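Local coordinates for putative glycosylhydrolase (Parabacteroides distasonis, PDB 3S5Q), which is probably a glycoside-processing hydrolase of the 3-keto-disaccharide hydrolase family, with a concanavalin A-like fold, at residues 140-144 with 145-149; 180-184 with 185-189. All blocks are in the same frame, centred on the assembly; numbering follows the deposited sequence.

Contact 1 of 2, residues 140-144 with 145-149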
ATOM      1  N   ILE A 140       7.212  -2.071   1.017  1.00 18.65           N
ATOM      2  CA  ILE A 140       6.734  -2.010   2.415  1.00 18.07           C
ATOM      3  C   ILE A 140       7.475  -3.094   3.189  1.00 17.87           C
ATOM      4  O   ILE A 140       7.333  -4.270   2.883  1.00 18.47           O
ATOM      5  CB  ILE A 140       5.218  -2.236   2.531  1.00 16.95           C
ATOM      6  CG1 ILE A 140       4.433  -1.188   1.703  1.00 16.47           C
ATOM      7  CG2 ILE A 140       4.785  -2.313   4.069  1.00 17.96           C
ATOM      8  CD1 ILE A 140       3.032  -1.587   1.313  1.00 15.49           C
ATOM      9  N   THR A 141       8.255  -2.684   4.179  1.00 18.30           N
ATOM     10  CA  THR A 141       8.921  -3.643   5.081  1.00 18.60           C
ATOM     11  C   THR A 141       8.098  -3.618   6.343  1.00 18.96           C
ATOM     12  O   THR A 141       7.926  -2.552   6.944  1.00 18.02           O
ATOM     13  CB  THR A 141      10.403  -3.316   5.378  1.00 19.02           C
ATOM     14  OG1 THR A 141      11.131  -3.218   4.139  1.00 19.80           O
ATOM     15  CG2 THR A 141      11.046  -4.428   6.273  1.00 18.67           C
ATOM     16  N   ALA A 142       7.590  -4.797   6.707  1.00 19.13           N
ATOM     17  CA  ALA A 142       6.673  -4.996   7.847  1.00 19.04           C
ATOM     18  C   ALA A 142       7.285  -6.007   8.786  1.00 19.31           C
ATOM     19  O   ALA A 142       7.092  -7.235   8.660  1.00 18.87           O
ATOM     20  CB  ALA A 142       5.284  -5.482   7.368  1.00 19.89           C
ATOM     21  N   LYS A 143       8.039  -5.511   9.749  1.00 19.64           N
ATOM     22  CA  LYS A 143       8.793  -6.409  10.625  0.50 20.72           C
ATOM     23  C   LYS A 143       8.291  -6.195  12.040  1.00 20.95           C
ATOM     24  O   LYS A 143       8.736  -5.295  12.741  1.00 21.85           O
ATOM     25  CB  LYS A 143      10.295  -6.136  10.492  0.50 20.59           C
ATOM     26  CG  LYS A 143      11.170  -7.298  10.887  0.50 21.78           C
ATOM     27  CD  LYS A 143      12.606  -6.871  11.009  0.50 21.27           C
ATOM     28  CE  LYS A 143      13.505  -7.811  10.273  0.50 23.78           C
ATOM     29  NZ  LYS A 143      14.795  -7.151   9.909  0.50 24.71           N
ATOM     30  N   GLY A 144       7.329  -7.013  12.439  1.00 21.93           N
ATOM     31  CA  GLY A 144       6.551  -6.758  13.642  1.00 20.68           C
ATOM     32  C   GLY A 144       6.046  -5.313  13.709  1.00 19.65           C
ATOM     33  O   GLY A 144       5.342  -4.825  12.824  1.00 18.33           O
ATOM     34  N   GLN A 145       6.383  -4.627  14.797  1.00 19.42           N
ATOM     35  CA  GLN A 145       5.927  -3.248  14.972  1.00 19.39           C
ATOM     36  C   GLN A 145       6.715  -2.181  14.184  1.00 19.52           C
ATOM     37  O   GLN A 145       6.283  -1.018  14.102  1.00 19.89           O
ATOM     38  CB  GLN A 145       5.890  -2.900  16.437  1.00 20.85           C
ATOM     39  CG  GLN A 145       4.889  -3.710  17.236  1.00 20.21           C
ATOM     40  CD  GLN A 145       4.775  -3.220  18.678  1.00 24.56           C
ATOM     41  OE1 GLN A 145       5.742  -3.281  19.450  1.00 24.25           O
ATOM     42  NE2 GLN A 145       3.583  -2.745  19.054  1.00 21.56           N
ATOM     43  N   GLN A 146       7.784  -2.593  13.510  1.00 19.51           N
ATOM     44  CA  GLN A 146       8.606  -1.672  12.719  1.00 20.15           C
ATOM     45  C   GLN A 146       8.167  -1.672  11.257  1.00 19.43           C
ATOM     46  O   GLN A 146       8.266  -2.687  10.577  1.00 18.75           O
ATOM     47  CB  GLN A 146      10.104  -2.036  12.909  1.00 20.90           C
ATOM     48  CG  GLN A 146      11.080  -1.043  12.235  1.00 20.93           C
ATOM     49  CD  GLN A 146      10.876   0.410  12.700  1.00 23.58           C
ATOM     50  OE1 GLN A 146      10.792   0.684  13.901  1.00 22.47           O
ATOM     51  NE2 GLN A 146      10.802   1.333  11.747  1.00 21.89           N
ATOM     52  N   ILE A 147       7.638  -0.535  10.801  1.00 18.98           N
ATOM     53  CA  ILE A 147       7.097  -0.387   9.454  1.00 19.91           C
ATOM     54  C   ILE A 147       7.982   0.600   8.697  1.00 19.73           C
ATOM     55  O   ILE A 147       8.215   1.680   9.188  1.00 20.88           O
ATOM     56  CB  ILE A 147       5.657   0.142   9.445  1.00 18.90           C
ATOM     57  CG1 ILE A 147       4.758  -0.712  10.379  1.00 21.91           C
ATOM     58  CG2 ILE A 147       5.122   0.245   7.979  1.00 19.38           C
ATOM     59  CD1 ILE A 147       4.876  -2.237  10.153  1.00 21.57           C
ATOM     60  N   ASP A 148       8.470   0.197   7.529  1.00 20.09           N
ATOM     61  CA  ASP A 148       9.264   1.062   6.666  1.00 20.13           C
ATOM     62  C   ASP A 148       8.723   1.049   5.257  1.00 19.85           C
ATOM     63  O   ASP A 148       8.428  -0.001   4.723  1.00 19.61           O
ATOM     64  CB  ASP A 148      10.728   0.653   6.712  1.00 21.14           C
ATOM     65  CG  ASP A 148      11.380   1.033   8.039  1.00 23.55           C
ATOM     66  OD1 ASP A 148      11.796   2.216   8.181  1.00 25.75           O
ATOM     67  OD2 ASP A 148      11.424   0.171   8.941  1.00 26.26           O
ATOM     68  N   ILE A 149       8.552   2.247   4.701  1.00 19.09           N
ATOM     69  CA  ILE A 149       8.002   2.409   3.364  0.50 19.53           C
ATOM     70  C   ILE A 149       9.000   3.143   2.471  1.00 19.51           C
ATOM     71  O   ILE A 149       9.483   4.231   2.806  1.00 19.73           O
ATOM     72  CB  ILE A 149       6.656   3.173   3.400  0.50 19.48           C
ATOM     73  CG1 ILE A 149       5.657   2.405   4.292  0.50 19.43           C
ATOM     74  CG2 ILE A 149       6.124   3.373   1.980  0.50 19.90           C
ATOM     75  CD1 ILE A 149       4.536   3.233   4.785  0.50 19.37           C
TER
HETATM   76  O   HOH W   1      10.747  -0.747   2.661  1.00 22.66           O
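Thr141 pairs with Asp148, and Lys143 with Gln146, in an antiparallel beta hairpin with a two-residue loop, Gly144-Gln145, in a type II' turn from Lys143 to Gln146. The hairpin joins strands 135-143 and 146-151, neighbours in the larger antiparallel sheet of this concanavalin A-like fold.

Four backbone hydrogen bonds hold the strands in register. Thr141 N donates to Asp148 O at 2.7 Å and is answered by Asp148 N to Thr141 O at 2.9 Å, both nearly straight. Beside the turn, Lys143 N reaches Gln146 O at 3.0 Å, while the return bond from Gln146 N arrives above the carbonyl plane of Lys143 O. Gly144 takes the second position of the turn with a positive phi, and its carbonyl oxygen accepts a hydrogen bond from Tyr81 OH.

The apolar contacts lie on the face bearing Ile140, Ala142, Ile147 and Ile149, which is covered in part by strand 75-82. With chi1 at -52°, Ile147 folds CD1 back across the hairpin, where it lies 4.0 Å from Ala142 CA and also meets Gly144 O.

Polar groups gather on the other face. One water links Thr141 OG1 to Asp148 O, to which it donates. The carboxylate of Asp148 is held through both oxygens: OD1 bonds to Ser158 OG and His155 NE2 beside the neighbouring strand 154-160, and OD2 accepts from Gln146. The bend at chi2 (56°) brings the Gln146 amide alongside, and NE2 meets Asp148 OD2 at 3.1 Å, on its syn side but 35° out of the carboxylate plane, with the acceptor close to the amide plane.

Contact 2 of 2, residues 180-184 with 185-189. With EDO (1,2-ethanediol), chain J.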
ATOM      1  N   LEU A 180     -10.622   4.981  12.719  1.00 19.78           N
ATOM      2  CA  LEU A 180      -9.446   4.149  12.976  1.00 20.10           C
ATOM      3  C   LEU A 180      -9.121   4.196  14.487  1.00 20.73           C
ATOM      4  O   LEU A 180      -8.128   4.817  14.892  1.00 19.27           O
ATOM      5  CB  LEU A 180      -8.238   4.629  12.140  1.00 19.97           C
ATOM      6  CG  LEU A 180      -8.421   4.718  10.608  1.00 19.83           C
ATOM      7  CD1 LEU A 180      -7.152   5.340   9.937  1.00 18.10           C
ATOM      8  CD2 LEU A 180      -8.764   3.339  10.027  1.00 16.13           C
ATOM      9  N   PRO A 181      -9.977   3.562  15.318  1.00 21.28           N
ATOM     10  CA  PRO A 181      -9.940   3.838  16.765  1.00 21.51           C
ATOM     11  C   PRO A 181      -8.945   3.004  17.578  1.00 21.62           C
ATOM     12  O   PRO A 181      -8.734   3.306  18.745  1.00 22.49           O
ATOM     13  CB  PRO A 181     -11.401   3.561  17.225  1.00 22.54           C
ATOM     14  CG  PRO A 181     -11.972   2.614  16.204  1.00 24.30           C
ATOM     15  CD  PRO A 181     -11.231   2.895  14.903  1.00 21.96           C
ATOM     16  N   ILE A 182      -8.365   1.950  16.999  1.00 21.04           N
ATOM     17  CA  ILE A 182      -7.571   1.043  17.799  1.00 21.56           C
ATOM     18  C   ILE A 182      -6.159   1.576  17.903  1.00 20.90           C
ATOM     19  O   ILE A 182      -5.566   1.865  16.882  1.00 20.12           O
ATOM     20  CB  ILE A 182      -7.530  -0.392  17.212  1.00 22.72           C
ATOM     21  CG1 ILE A 182      -8.942  -0.849  16.765  1.00 24.11           C
ATOM     22  CG2 ILE A 182      -6.848  -1.359  18.239  1.00 23.76           C
ATOM     23  CD1 ILE A 182      -9.980  -0.780  17.830  1.00 26.34           C
ATOM     24  N   PRO A 183      -5.600   1.683  19.137  1.00 19.80           N
ATOM     25  CA  PRO A 183      -4.248   2.183  19.283  1.00 19.88           C
ATOM     26  C   PRO A 183      -3.339   1.290  18.453  1.00 19.95           C
ATOM     27  O   PRO A 183      -3.414   0.073  18.568  1.00 19.29           O
ATOM     28  CB  PRO A 183      -3.972   2.036  20.795  1.00 20.36           C
ATOM     29  CG  PRO A 183      -5.271   2.074  21.402  1.00 20.36           C
ATOM     30  CD  PRO A 183      -6.199   1.386  20.437  1.00 21.18           C
ATOM     31  N   TYR A 184      -2.565   1.861  17.542  1.00 19.96           N
ATOM     32  CA  TYR A 184      -1.764   0.995  16.685  1.00 20.64           C
ATOM     33  C   TYR A 184      -0.679   0.257  17.444  1.00 21.11           C
ATOM     34  O   TYR A 184      -0.188  -0.765  16.936  1.00 23.56           O
ATOM     35  CB  TYR A 184      -1.169   1.758  15.527  1.00 19.45           C
ATOM     36  CG  TYR A 184      -2.064   1.888  14.334  1.00 20.77           C
ATOM     37  CD1 TYR A 184      -3.442   1.639  14.401  1.00 21.05           C
ATOM     38  CD2 TYR A 184      -1.529   2.301  13.122  1.00 19.78           C
ATOM     39  CE1 TYR A 184      -4.248   1.784  13.261  1.00 21.26           C
ATOM     40  CE2 TYR A 184      -2.327   2.439  11.981  1.00 22.59           C
ATOM     41  CZ  TYR A 184      -3.674   2.190  12.066  1.00 23.37           C
ATOM     42  OH  TYR A 184      -4.409   2.355  10.927  1.00 24.71           O
ATOM     43  N   ALA A 185      -0.336   0.706  18.665  1.00 21.58           N
ATOM     44  CA  ALA A 185       0.558  -0.090  19.567  1.00 21.29           C
ATOM     45  C   ALA A 185      -0.043  -1.431  19.964  1.00 20.56           C
ATOM     46  O   ALA A 185       0.692  -2.363  20.328  1.00 19.67           O
ATOM     47  CB  ALA A 185       0.950   0.712  20.840  1.00 20.70           C
ATOM     48  N   ASN A 186      -1.372  -1.530  19.892  1.00 20.57           N
ATOM     49  CA  ASN A 186      -2.105  -2.761  20.273  1.00 21.11           C
ATOM     50  C   ASN A 186      -2.554  -3.683  19.108  1.00 20.88           C
ATOM     51  O   ASN A 186      -3.227  -4.714  19.315  1.00 20.94           O
ATOM     52  CB  ASN A 186      -3.314  -2.352  21.116  1.00 22.18           C
ATOM     53  CG  ASN A 186      -2.916  -1.710  22.465  1.00 24.44           C
ATOM     54  OD1 ASN A 186      -1.752  -1.771  22.887  1.00 28.18           O
ATOM     55  ND2 ASN A 186      -3.897  -1.132  23.158  1.00 28.38           N
HETATM   56  N   MSE A 187      -2.216  -3.281  17.878  1.00 20.64           N
HETATM   57  CA  MSE A 187      -2.547  -4.000  16.659  1.00 20.06           C
HETATM   58  C   MSE A 187      -1.632  -5.217  16.490  1.00 20.68           C
HETATM   59  O   MSE A 187      -0.411  -5.074  16.581  1.00 20.99           O
HETATM   60  CB  MSE A 187      -2.382  -3.066  15.458  1.00 19.76           C
HETATM   61  CG  MSE A 187      -3.395  -1.877  15.415  1.00 19.86           C
HETATM   62 SE   MSE A 187      -5.207  -2.453  15.162  0.75 20.65          SE
HETATM   63  CE  MSE A 187      -5.274  -2.710  13.311  1.00 21.85           C
ATOM     64  N   PRO A 188      -2.214  -6.424  16.273  1.00 21.41           N
ATOM     65  CA  PRO A 188      -1.472  -7.596  15.802  1.00 22.02           C
ATOM     66  C   PRO A 188      -0.598  -7.284  14.598  1.00 20.60           C
ATOM     67  O   PRO A 188      -1.021  -6.509  13.747  1.00 20.79           O
ATOM     68  CB  PRO A 188      -2.572  -8.542  15.341  1.00 22.05           C
ATOM     69  CG  PRO A 188      -3.708  -8.232  16.221  1.00 24.51           C
ATOM     70  CD  PRO A 188      -3.662  -6.702  16.275  1.00 22.25           C
ATOM     71  N   THR A 189       0.594  -7.881  14.545  1.00 21.04           N
ATOM     72  CA  THR A 189       1.546  -7.631  13.456  1.00 20.45           C
ATOM     73  C   THR A 189       1.593  -8.835  12.499  1.00 21.45           C
ATOM     74  O   THR A 189       2.633  -9.153  11.922  1.00 21.29           O
ATOM     75  CB  THR A 189       2.922  -7.244  14.015  1.00 21.54           C
ATOM     76  OG1 THR A 189       3.423  -8.305  14.851  1.00 18.41           O
ATOM     77  CG2 THR A 189       2.799  -5.937  14.841  1.00 21.00           C
TER
HETATM   78  C1  EDO J 308       5.603  -8.404  18.196  1.00 42.20           C
HETATM   79  O1  EDO J 308       6.760  -7.631  17.903  1.00 45.80           O
HETATM   80  C2  EDO J 308       4.430  -7.571  17.701  1.00 41.52           C
HETATM   81  O2  EDO J 308       3.250  -8.374  17.619  1.00 41.37           O
HETATM   82  O   HOH W   2       1.408  -3.041  16.842  1.00 22.74           O
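Two successive turns, one running from Pro183 to Asn186 and the next from Tyr184 to Met187, bend the long loop between strands 154-160 and 192-195, and in both the first carbonyl meets the amide three residues on. Asn186 N donates to Pro183 O at 2.9 Å, approaching 53° above the carbonyl plane. The following bond, from Met187 N to Tyr184 O, is weak at 3.4 Å. Tyr184 O has a second donor in a water that also donates to Met187 O, so the water bridges the two carbonyls beside the weak direct bond.

The buried selenomethionine Met187 points back toward 180-184. Its side chain runs beside that of Tyr184 in the same direction, with CG 3.7 Å from Tyr184 CD1. The bend at chi2 (-66°) sets SE obliquely to the ring in a Met-aromatic contact, 5.4 Å from the Tyr184 centroid. The ring also stacks with His120 and touches Trp164, which joins this bend to other loops. Farther along, a 1,2-ethanediol, probably from the crystallisation liquor, donates from O2 to Thr189 OG1 at 2.8 Å. Across the bend, Ile182 crosses the Met187 side chain at about a right angle, its CG2 methyl lying 3.7 Å from Met187 SE.

After the earlier strands of both sheets, the chain reverses at contact 1, whose 140-144 and 145-149 halves are continuous and close the hairpin of strands 135-143 and 146-151. It then passes through strand 154-160 into a long loop, where contact 2 closes the bend formed by 180-184 and 185-189 before strand 192-195 enters the smaller sheet. The two contacts thus follow in series, neither enclosing nor crossing the other. Their centres are 14 Å apart, yet they touch at the hairpin turn: Thr189 CG2 packs 3.4 Å from Gly144 O, and Gln145 NE2 approaches Ala185 O. The loop leading to the smaller sheet therefore packs against the hairpin turn of the larger one.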